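Local structure of carboxypeptidase A (1JQG) at residues Asp35-Val40 with Val358-Ser363; Glu133-Phe138 with Val142-Gly147; Gly353-Val358 with Gly365-Ala370. The protein probably acts as a zinc-dependent carboxypeptidase, removing residues from the C-terminal end of peptide chains, and is made as a proenzyme with an N-terminal activation peptide. One frame throughout, in Å; residues are numbered along the deposited sequence.

Contact 1 of 3, residues Asp35-Val40 with Val358-Ser363; sequences DQVKLV and VLYAAS
Val-37 meets Tyr-360 through a single methyl: CG1 lies 3.5 Å from ring atom CE1, at the edge of the ring and near its plane. The same methyl is 4.0 Å from CD1, so it abuts the CD1-CE1 edge. Val-37 has CG1 anti to its amide nitrogen (chi1 179°), which carries this branch out from the helix toward the tyrosine. Lys-38 supplies the second touch. Its aliphatic stem passes at about a right angle to the tyrosine, with CD and CE each 3.8 Å from OH. The residue types suit these places: a compact branched side chain fits between helix and ring, and a long one can cross the end of the phenol, laying its methylenes against the hydroxyl while the chain carries its charge on to the exposed margin.

Further out, the ring is stacked on that of His-41, one turn beyond Val-37 on helix 34-46, while Val-37 also rests on Pro-57. Behind the tyrosine the chain has just left helix 355-358. The backbone is extended at Tyr-360, and CG lies anti to the amide nitrogen (chi1 -155°), which carries the ring toward helix 34-46. Arg-59 NH2, also of the activation peptide, hydrogen-bonds to the carbonyl oxygen of Val-358. The contact thus joins the propeptide to the enzyme. Tyr-360 probably corresponds, from the surrounding Tyr-x-Ala-Ser-Gly-Gly sequence, to the mobile tyrosine of the substrate cleft in carboxypeptidases A, consistent with a proenzyme interface at the cleft's rim.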
# COMPACT_ATOMS: atom_id res chain seq x y z
N ASP A 35 -19.64 16.66 -11.97
CA ASP A 35 -20.03 16.21 -13.28
C ASP A 35 -18.82 15.72 -14.09
O ASP A 35 -18.87 14.70 -14.77
CB ASP A 35 -20.77 17.31 -14.05
CG ASP A 35 -21.40 16.81 -15.34
OD1 ASP A 35 -22.51 16.22 -15.24
OD2 ASP A 35 -20.77 17.02 -16.40
N GLN A 36 -17.70 16.41 -13.95
CA GLN A 36 -16.46 16.06 -14.59
C GLN A 36 -15.71 14.92 -13.90
O GLN A 36 -14.94 14.15 -14.51
CB GLN A 36 -15.60 17.33 -14.64
CG GLN A 36 -16.20 18.43 -15.48
CD GLN A 36 -15.27 19.61 -15.69
OE1 GLN A 36 -15.17 20.20 -16.77
NE2 GLN A 36 -14.57 19.93 -14.60
N VAL A 37 -15.87 14.81 -12.56
CA VAL A 37 -15.28 13.72 -11.81
C VAL A 37 -15.71 12.36 -12.36
O VAL A 37 -14.91 11.44 -12.47
CB VAL A 37 -15.61 13.80 -10.32
CG1 VAL A 37 -15.02 12.64 -9.53
CG2 VAL A 37 -15.05 15.08 -9.70
N LYS A 38 -16.99 12.23 -12.68
CA LYS A 38 -17.60 11.05 -13.25
C LYS A 38 -17.15 10.90 -14.72
O LYS A 38 -16.71 9.86 -15.20
CB LYS A 38 -19.13 11.16 -13.20
CG LYS A 38 -19.98 10.06 -12.63
CD LYS A 38 -19.63 8.67 -13.17
CE LYS A 38 -20.28 7.59 -12.31
NZ LYS A 38 -21.73 7.93 -12.10
N LEU A 39 -17.19 12.00 -15.45
CA LEU A 39 -16.81 12.08 -16.84
C LEU A 39 -15.43 11.48 -17.05
O LEU A 39 -15.22 10.57 -17.85
CB LEU A 39 -16.78 13.53 -17.32
CG LEU A 39 -16.65 13.84 -18.80
CD1 LEU A 39 -17.79 13.27 -19.64
CD2 LEU A 39 -16.59 15.36 -18.98
N VAL A 40 -14.44 12.03 -16.35
CA VAL A 40 -13.04 11.68 -16.51
C VAL A 40 -12.77 10.26 -16.03
O VAL A 40 -12.05 9.50 -16.68
CB VAL A 40 -12.10 12.66 -15.79
CG1 VAL A 40 -10.64 12.29 -15.90
CG2 VAL A 40 -12.30 14.06 -16.36
N VAL A 358 -12.89 11.09 0.46
CA VAL A 358 -11.60 11.67 0.06
C VAL A 358 -11.20 11.30 -1.35
O VAL A 358 -10.82 12.14 -2.16
CB VAL A 358 -10.50 11.25 1.05
CG1 VAL A 358 -9.11 11.73 0.68
CG2 VAL A 358 -10.89 11.75 2.45
N LEU A 359 -11.21 10.01 -1.69
CA LEU A 359 -10.80 9.57 -3.02
C LEU A 359 -12.01 9.30 -3.90
O LEU A 359 -12.57 10.25 -4.48
CB LEU A 359 -9.90 8.32 -2.96
CG LEU A 359 -8.59 8.50 -2.17
CD1 LEU A 359 -7.82 7.18 -2.04
CD2 LEU A 359 -7.76 9.56 -2.87
N TYR A 360 -12.38 8.04 -4.09
CA TYR A 360 -13.48 7.67 -4.97
C TYR A 360 -14.05 6.31 -4.55
O TYR A 360 -13.45 5.55 -3.76
CB TYR A 360 -13.03 7.58 -6.43
CG TYR A 360 -14.14 7.79 -7.44
CD1 TYR A 360 -14.51 9.06 -7.86
CD2 TYR A 360 -14.84 6.73 -8.01
CE1 TYR A 360 -15.52 9.27 -8.77
CE2 TYR A 360 -15.86 6.92 -8.93
CZ TYR A 360 -16.19 8.20 -9.31
OH TYR A 360 -17.19 8.45 -10.22
N ALA A 361 -15.23 5.97 -5.08
CA ALA A 361 -15.86 4.71 -4.71
C ALA A 361 -14.94 3.53 -4.98
O ALA A 361 -14.37 3.40 -6.04
CB ALA A 361 -17.23 4.58 -5.37
N ALA A 362 -14.82 2.64 -4.02
CA ALA A 362 -13.97 1.46 -4.11
C ALA A 362 -14.56 0.33 -3.26
O ALA A 362 -15.13 0.55 -2.21
CB ALA A 362 -12.55 1.72 -3.63
N SER A 363 -14.38 -0.90 -3.70
CA SER A 363 -14.84 -2.07 -2.98
C SER A 363 -13.81 -3.18 -3.01
O SER A 363 -12.86 -3.10 -3.79
CB SER A 363 -16.15 -2.60 -3.58
OG SER A 363 -15.91 -2.87 -4.97

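Contact 2 of 3, residues Glu133-Phe138 with Val142-Gly147; sequences ELAKEF and VTVVEG
Leu-134 and Ala-135 bring the last turns of helix 124-137 against Val-142, where the chain has doubled back into strand 142-149. This is a tight helix-turn-strand unit at the edge of the mixed sheet of the carboxypeptidase α/β fold. The two short axes run roughly antiparallel, at 146°, and come within 7.1 Å. Leu-134 offers mainly its backbone and CB, the latter 4.3 Å from Val-142 CG1, while its side chain also packs on Ile-195 of helix 187-200. Ala-135 is placed where the strand comes close, and a lone methyl fits there: its CB is 3.7 Å from Val-144 CG1. That valine sets CG1 between its own amide nitrogen and carbonyl carbon (chi1 66°), directing the branch at the alanine. The carbonyl oxygen of Ala-135 takes part through a water, which donates to it and also to Val-142 O.

Next, Lys-136 points away from the strand and reaches back one turn, its NZ forming a salt bridge with Glu-133 OE2, a pairing that suits a surface where neither residue reaches the strand. At Phe-138 the chain leaves helical geometry. Phe-138 CB lies 4.0 Å from Val-142 CG2, while the ring turns away toward Val-199 and Ile-200, and Glu-137 CG lies over one face. Phe-138 also closes the turn by a backbone bond: Val-142 N donates to Phe-138 O at 2.9 Å, with a C=O...N angle of 170°, so that the nitrogen sits almost directly in line with the carbonyl.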
# COMPACT_ATOMS: atom_id res chain seq x y z
N GLU A 133 16.16 -15.17 9.69
CA GLU A 133 17.35 -14.92 10.46
C GLU A 133 16.99 -14.31 11.80
O GLU A 133 17.56 -14.58 12.88
CB GLU A 133 18.33 -14.01 9.72
CG GLU A 133 18.90 -14.62 8.43
CD GLU A 133 19.64 -15.93 8.70
OE1 GLU A 133 20.65 -15.80 9.44
OE2 GLU A 133 19.22 -16.99 8.20
N LEU A 134 15.93 -13.54 11.78
CA LEU A 134 15.40 -12.89 12.97
C LEU A 134 14.86 -13.92 13.94
O LEU A 134 15.12 -13.86 15.16
CB LEU A 134 14.30 -11.91 12.50
CG LEU A 134 14.43 -10.46 12.92
CD1 LEU A 134 15.79 -9.86 12.64
CD2 LEU A 134 13.35 -9.63 12.22
N ALA A 135 14.19 -14.96 13.39
CA ALA A 135 13.66 -16.01 14.26
C ALA A 135 14.73 -16.90 14.90
O ALA A 135 14.43 -17.56 15.91
CB ALA A 135 12.66 -16.91 13.54
N LYS A 136 15.92 -16.93 14.33
CA LYS A 136 17.08 -17.59 14.93
C LYS A 136 17.76 -16.82 16.07
O LYS A 136 18.19 -17.40 17.03
CB LYS A 136 18.15 -17.78 13.85
CG LYS A 136 17.72 -18.74 12.75
CD LYS A 136 18.87 -18.98 11.76
CE LYS A 136 18.33 -19.52 10.42
NZ LYS A 136 19.41 -19.52 9.39
N GLU A 137 17.84 -15.50 15.94
CA GLU A 137 18.52 -14.66 16.93
C GLU A 137 17.61 -14.23 18.06
O GLU A 137 18.07 -13.99 19.19
CB GLU A 137 19.09 -13.40 16.27
CG GLU A 137 20.12 -12.64 17.08
CD GLU A 137 20.72 -11.45 16.35
OE1 GLU A 137 20.57 -11.46 15.10
OE2 GLU A 137 21.33 -10.52 16.93
N PHE A 138 16.30 -14.10 17.80
CA PHE A 138 15.33 -13.68 18.80
C PHE A 138 14.14 -14.63 18.91
O PHE A 138 12.96 -14.26 18.64
CB PHE A 138 14.84 -12.26 18.42
CG PHE A 138 15.97 -11.28 18.21
CD1 PHE A 138 16.31 -10.93 16.91
CD2 PHE A 138 16.72 -10.76 19.25
CE1 PHE A 138 17.36 -10.04 16.65
CE2 PHE A 138 17.76 -9.87 18.99
CZ PHE A 138 18.12 -9.51 17.70
N VAL A 142 10.23 -13.45 18.51
CA VAL A 142 9.99 -13.51 17.08
C VAL A 142 9.66 -14.96 16.69
O VAL A 142 10.38 -15.90 17.03
CB VAL A 142 11.17 -12.98 16.24
CG1 VAL A 142 10.92 -13.20 14.77
CG2 VAL A 142 11.39 -11.49 16.47
N THR A 143 8.71 -15.15 15.83
CA THR A 143 8.24 -16.39 15.30
C THR A 143 7.86 -16.16 13.82
O THR A 143 6.96 -15.38 13.47
CB THR A 143 6.98 -16.92 16.02
OG1 THR A 143 7.23 -17.25 17.38
CG2 THR A 143 6.47 -18.18 15.35
N VAL A 144 8.66 -16.72 12.93
CA VAL A 144 8.43 -16.59 11.50
C VAL A 144 7.45 -17.69 11.09
O VAL A 144 7.51 -18.84 11.53
CB VAL A 144 9.73 -16.65 10.70
CG1 VAL A 144 10.41 -18.01 10.79
CG2 VAL A 144 9.51 -16.22 9.25
N VAL A 145 6.42 -17.30 10.32
CA VAL A 145 5.44 -18.26 9.83
C VAL A 145 5.10 -18.02 8.37
O VAL A 145 4.91 -16.89 7.95
CB VAL A 145 4.22 -18.27 10.74
CG1 VAL A 145 3.92 -16.90 11.34
CG2 VAL A 145 2.93 -18.76 10.07
N GLU A 146 5.00 -19.05 7.56
CA GLU A 146 4.51 -19.04 6.22
C GLU A 146 2.99 -19.10 6.17
O GLU A 146 2.40 -20.13 6.45
CB GLU A 146 5.02 -20.29 5.44
CG GLU A 146 4.65 -20.24 3.96
CD GLU A 146 5.11 -21.48 3.23
OE1 GLU A 146 6.27 -21.49 2.76
OE2 GLU A 146 4.32 -22.44 3.09
N GLY A 147 2.36 -18.02 5.72
CA GLY A 147 0.90 -17.98 5.65
C GLY A 147 0.42 -18.76 4.42
O GLY A 147 -0.77 -19.06 4.34
O HOH W 1 11.55 -18.36 16.58

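Contact 3 of 3, residues Gly353-Val358 with Gly365-Ala370; sequences GNIFHV and GASDYA
Asp-368, which meets Ile-355 across this contact, has its carboxylate held by a residue outside the two segments: OD1 accepts a hydrogen bond from the backbone N of Gly-317. The other oxygen, OD2, faces the isoleucine; the two side chains come from opposite directions and meet at Asp-368 OD2 and Ile-355 CD1, 3.8 Å apart. Ile-355 reaches across because its chain is extended (chi2 172°), with CG1 beside the backbone nitrogen; the same side chain packs on Leu-313 of strand 311-314. Ser-367 stands next to the methyl more loosely, with OG 4.4 Å from CD1, and its carbonyl oxygen is bonded by Ser-378 OG.

Each segment begins a helix. Ile-355 is the first residue of helix 355-358, whose opening bond runs from Val-358 N to Asn-354 O at 2.9 Å. Gly-365 occupies the N-cap position of helix 366-373, so Asp-368 sits in its first turn, where the helix N-terminus would tend to favour a negative charge. In the sequence, Ser-367 and Ile-355 probably match residues that line the S1' specificity pocket of family carboxypeptidases. A small serine and an aliphatic methyl would line that part of the pocket, with a carboxylate oxygen beside the methyl. The contact itself is van der Waals packing, which implies that the carboxylate is placed by the Gly-317 amide rather than by Ile-355.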
# COMPACT_ATOMS: atom_id res chain seq x y z
N GLY A 353 -9.87 10.91 6.72
CA GLY A 353 -11.24 10.80 6.34
C GLY A 353 -11.69 9.46 5.75
O GLY A 353 -10.93 8.51 5.64
N ASN A 354 -12.97 9.40 5.38
CA ASN A 354 -13.57 8.27 4.71
C ASN A 354 -13.00 8.10 3.29
O ASN A 354 -12.78 9.10 2.63
CB ASN A 354 -15.10 8.48 4.73
CG ASN A 354 -15.85 7.38 4.02
OD1 ASN A 354 -16.01 6.33 4.61
ND2 ASN A 354 -16.27 7.59 2.78
N ILE A 355 -12.87 6.86 2.84
CA ILE A 355 -12.34 6.45 1.58
C ILE A 355 -13.12 7.02 0.41
O ILE A 355 -12.51 7.64 -0.45
CB ILE A 355 -12.29 4.91 1.42
CG1 ILE A 355 -11.34 4.30 2.46
CG2 ILE A 355 -11.80 4.53 0.02
CD1 ILE A 355 -11.36 2.78 2.52
N PHE A 356 -14.45 6.84 0.43
CA PHE A 356 -15.33 7.34 -0.59
C PHE A 356 -15.29 8.86 -0.68
O PHE A 356 -15.36 9.38 -1.78
CB PHE A 356 -16.77 6.88 -0.32
CG PHE A 356 -17.80 7.32 -1.32
CD1 PHE A 356 -18.08 6.57 -2.44
CD2 PHE A 356 -18.51 8.50 -1.12
CE1 PHE A 356 -19.03 6.99 -3.36
CE2 PHE A 356 -19.45 8.95 -2.03
CZ PHE A 356 -19.70 8.19 -3.15
N HIS A 357 -15.26 9.54 0.46
CA HIS A 357 -15.31 10.97 0.56
C HIS A 357 -14.05 11.63 0.07
O HIS A 357 -14.15 12.63 -0.63
CB HIS A 357 -15.58 11.43 2.01
CG HIS A 357 -16.96 11.09 2.51
ND1 HIS A 357 -18.04 10.91 1.66
CD2 HIS A 357 -17.43 10.91 3.77
CE1 HIS A 357 -19.12 10.63 2.36
NE2 HIS A 357 -18.77 10.62 3.64
N VAL A 358 -12.89 11.09 0.46
CA VAL A 358 -11.60 11.67 0.06
C VAL A 358 -11.20 11.30 -1.35
O VAL A 358 -10.82 12.14 -2.16
CB VAL A 358 -10.50 11.25 1.05
CG1 VAL A 358 -9.11 11.73 0.68
CG2 VAL A 358 -10.89 11.75 2.45
N GLY A 365 -11.69 -3.84 -0.64
CA GLY A 365 -10.47 -3.41 -0.01
C GLY A 365 -10.17 -4.22 1.23
O GLY A 365 -11.03 -4.74 1.94
N ALA A 366 -8.89 -4.36 1.53
CA ALA A 366 -8.40 -5.15 2.66
C ALA A 366 -8.83 -4.56 3.99
O ALA A 366 -9.40 -5.23 4.84
CB ALA A 366 -6.88 -5.19 2.58
N SER A 367 -8.62 -3.26 4.20
CA SER A 367 -9.00 -2.61 5.45
C SER A 367 -10.51 -2.67 5.74
O SER A 367 -10.90 -2.79 6.90
CB SER A 367 -8.48 -1.18 5.53
OG SER A 367 -8.99 -0.30 4.55
N ASP A 368 -11.33 -2.60 4.68
CA ASP A 368 -12.77 -2.71 4.85
C ASP A 368 -13.21 -4.09 5.34
O ASP A 368 -14.11 -4.21 6.18
CB ASP A 368 -13.50 -2.38 3.54
CG ASP A 368 -13.62 -0.90 3.30
OD1 ASP A 368 -14.07 -0.47 2.22
OD2 ASP A 368 -13.24 -0.06 4.13
N TYR A 369 -12.58 -5.15 4.81
CA TYR A 369 -12.90 -6.50 5.17
C TYR A 369 -12.49 -6.80 6.62
O TYR A 369 -13.31 -7.35 7.36
CB TYR A 369 -12.29 -7.53 4.21
CG TYR A 369 -12.46 -8.97 4.67
CD1 TYR A 369 -13.62 -9.69 4.37
CD2 TYR A 369 -11.51 -9.64 5.41
CE1 TYR A 369 -13.82 -10.99 4.77
CE2 TYR A 369 -11.65 -10.94 5.84
CZ TYR A 369 -12.82 -11.61 5.51
OH TYR A 369 -12.96 -12.90 5.93
N ALA A 370 -11.30 -6.38 6.98
CA ALA A 370 -10.76 -6.54 8.32
C ALA A 370 -11.63 -5.88 9.38
O ALA A 370 -11.83 -6.47 10.43
CB ALA A 370 -9.39 -5.83 8.40

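How the contacts relate
Contacts 1 and 3 are neighbours, with centres 14 Å apart, sharing Val-358 and joined by packing of Ala-361 CB on Phe-356 CE1 at 3.6 Å. Both lie near the catalytic region: the side chains of Tyr-360 and Ile-355 are about 11 Å and 8 Å from that of Glu-382, the predicted active-site residue, and those of Tyr-360 and Ser-367 about 13 Å and 10 Å from the zinc. Contact 2 lies far off, its centre 42 Å from that of contact 1 and 31 Å from that of contact 3. Contacts 2 and 3 nevertheless reach one sheet, at its two outermost strands, 142-149 and 351-354, and lie wholly within the carboxypeptidase range.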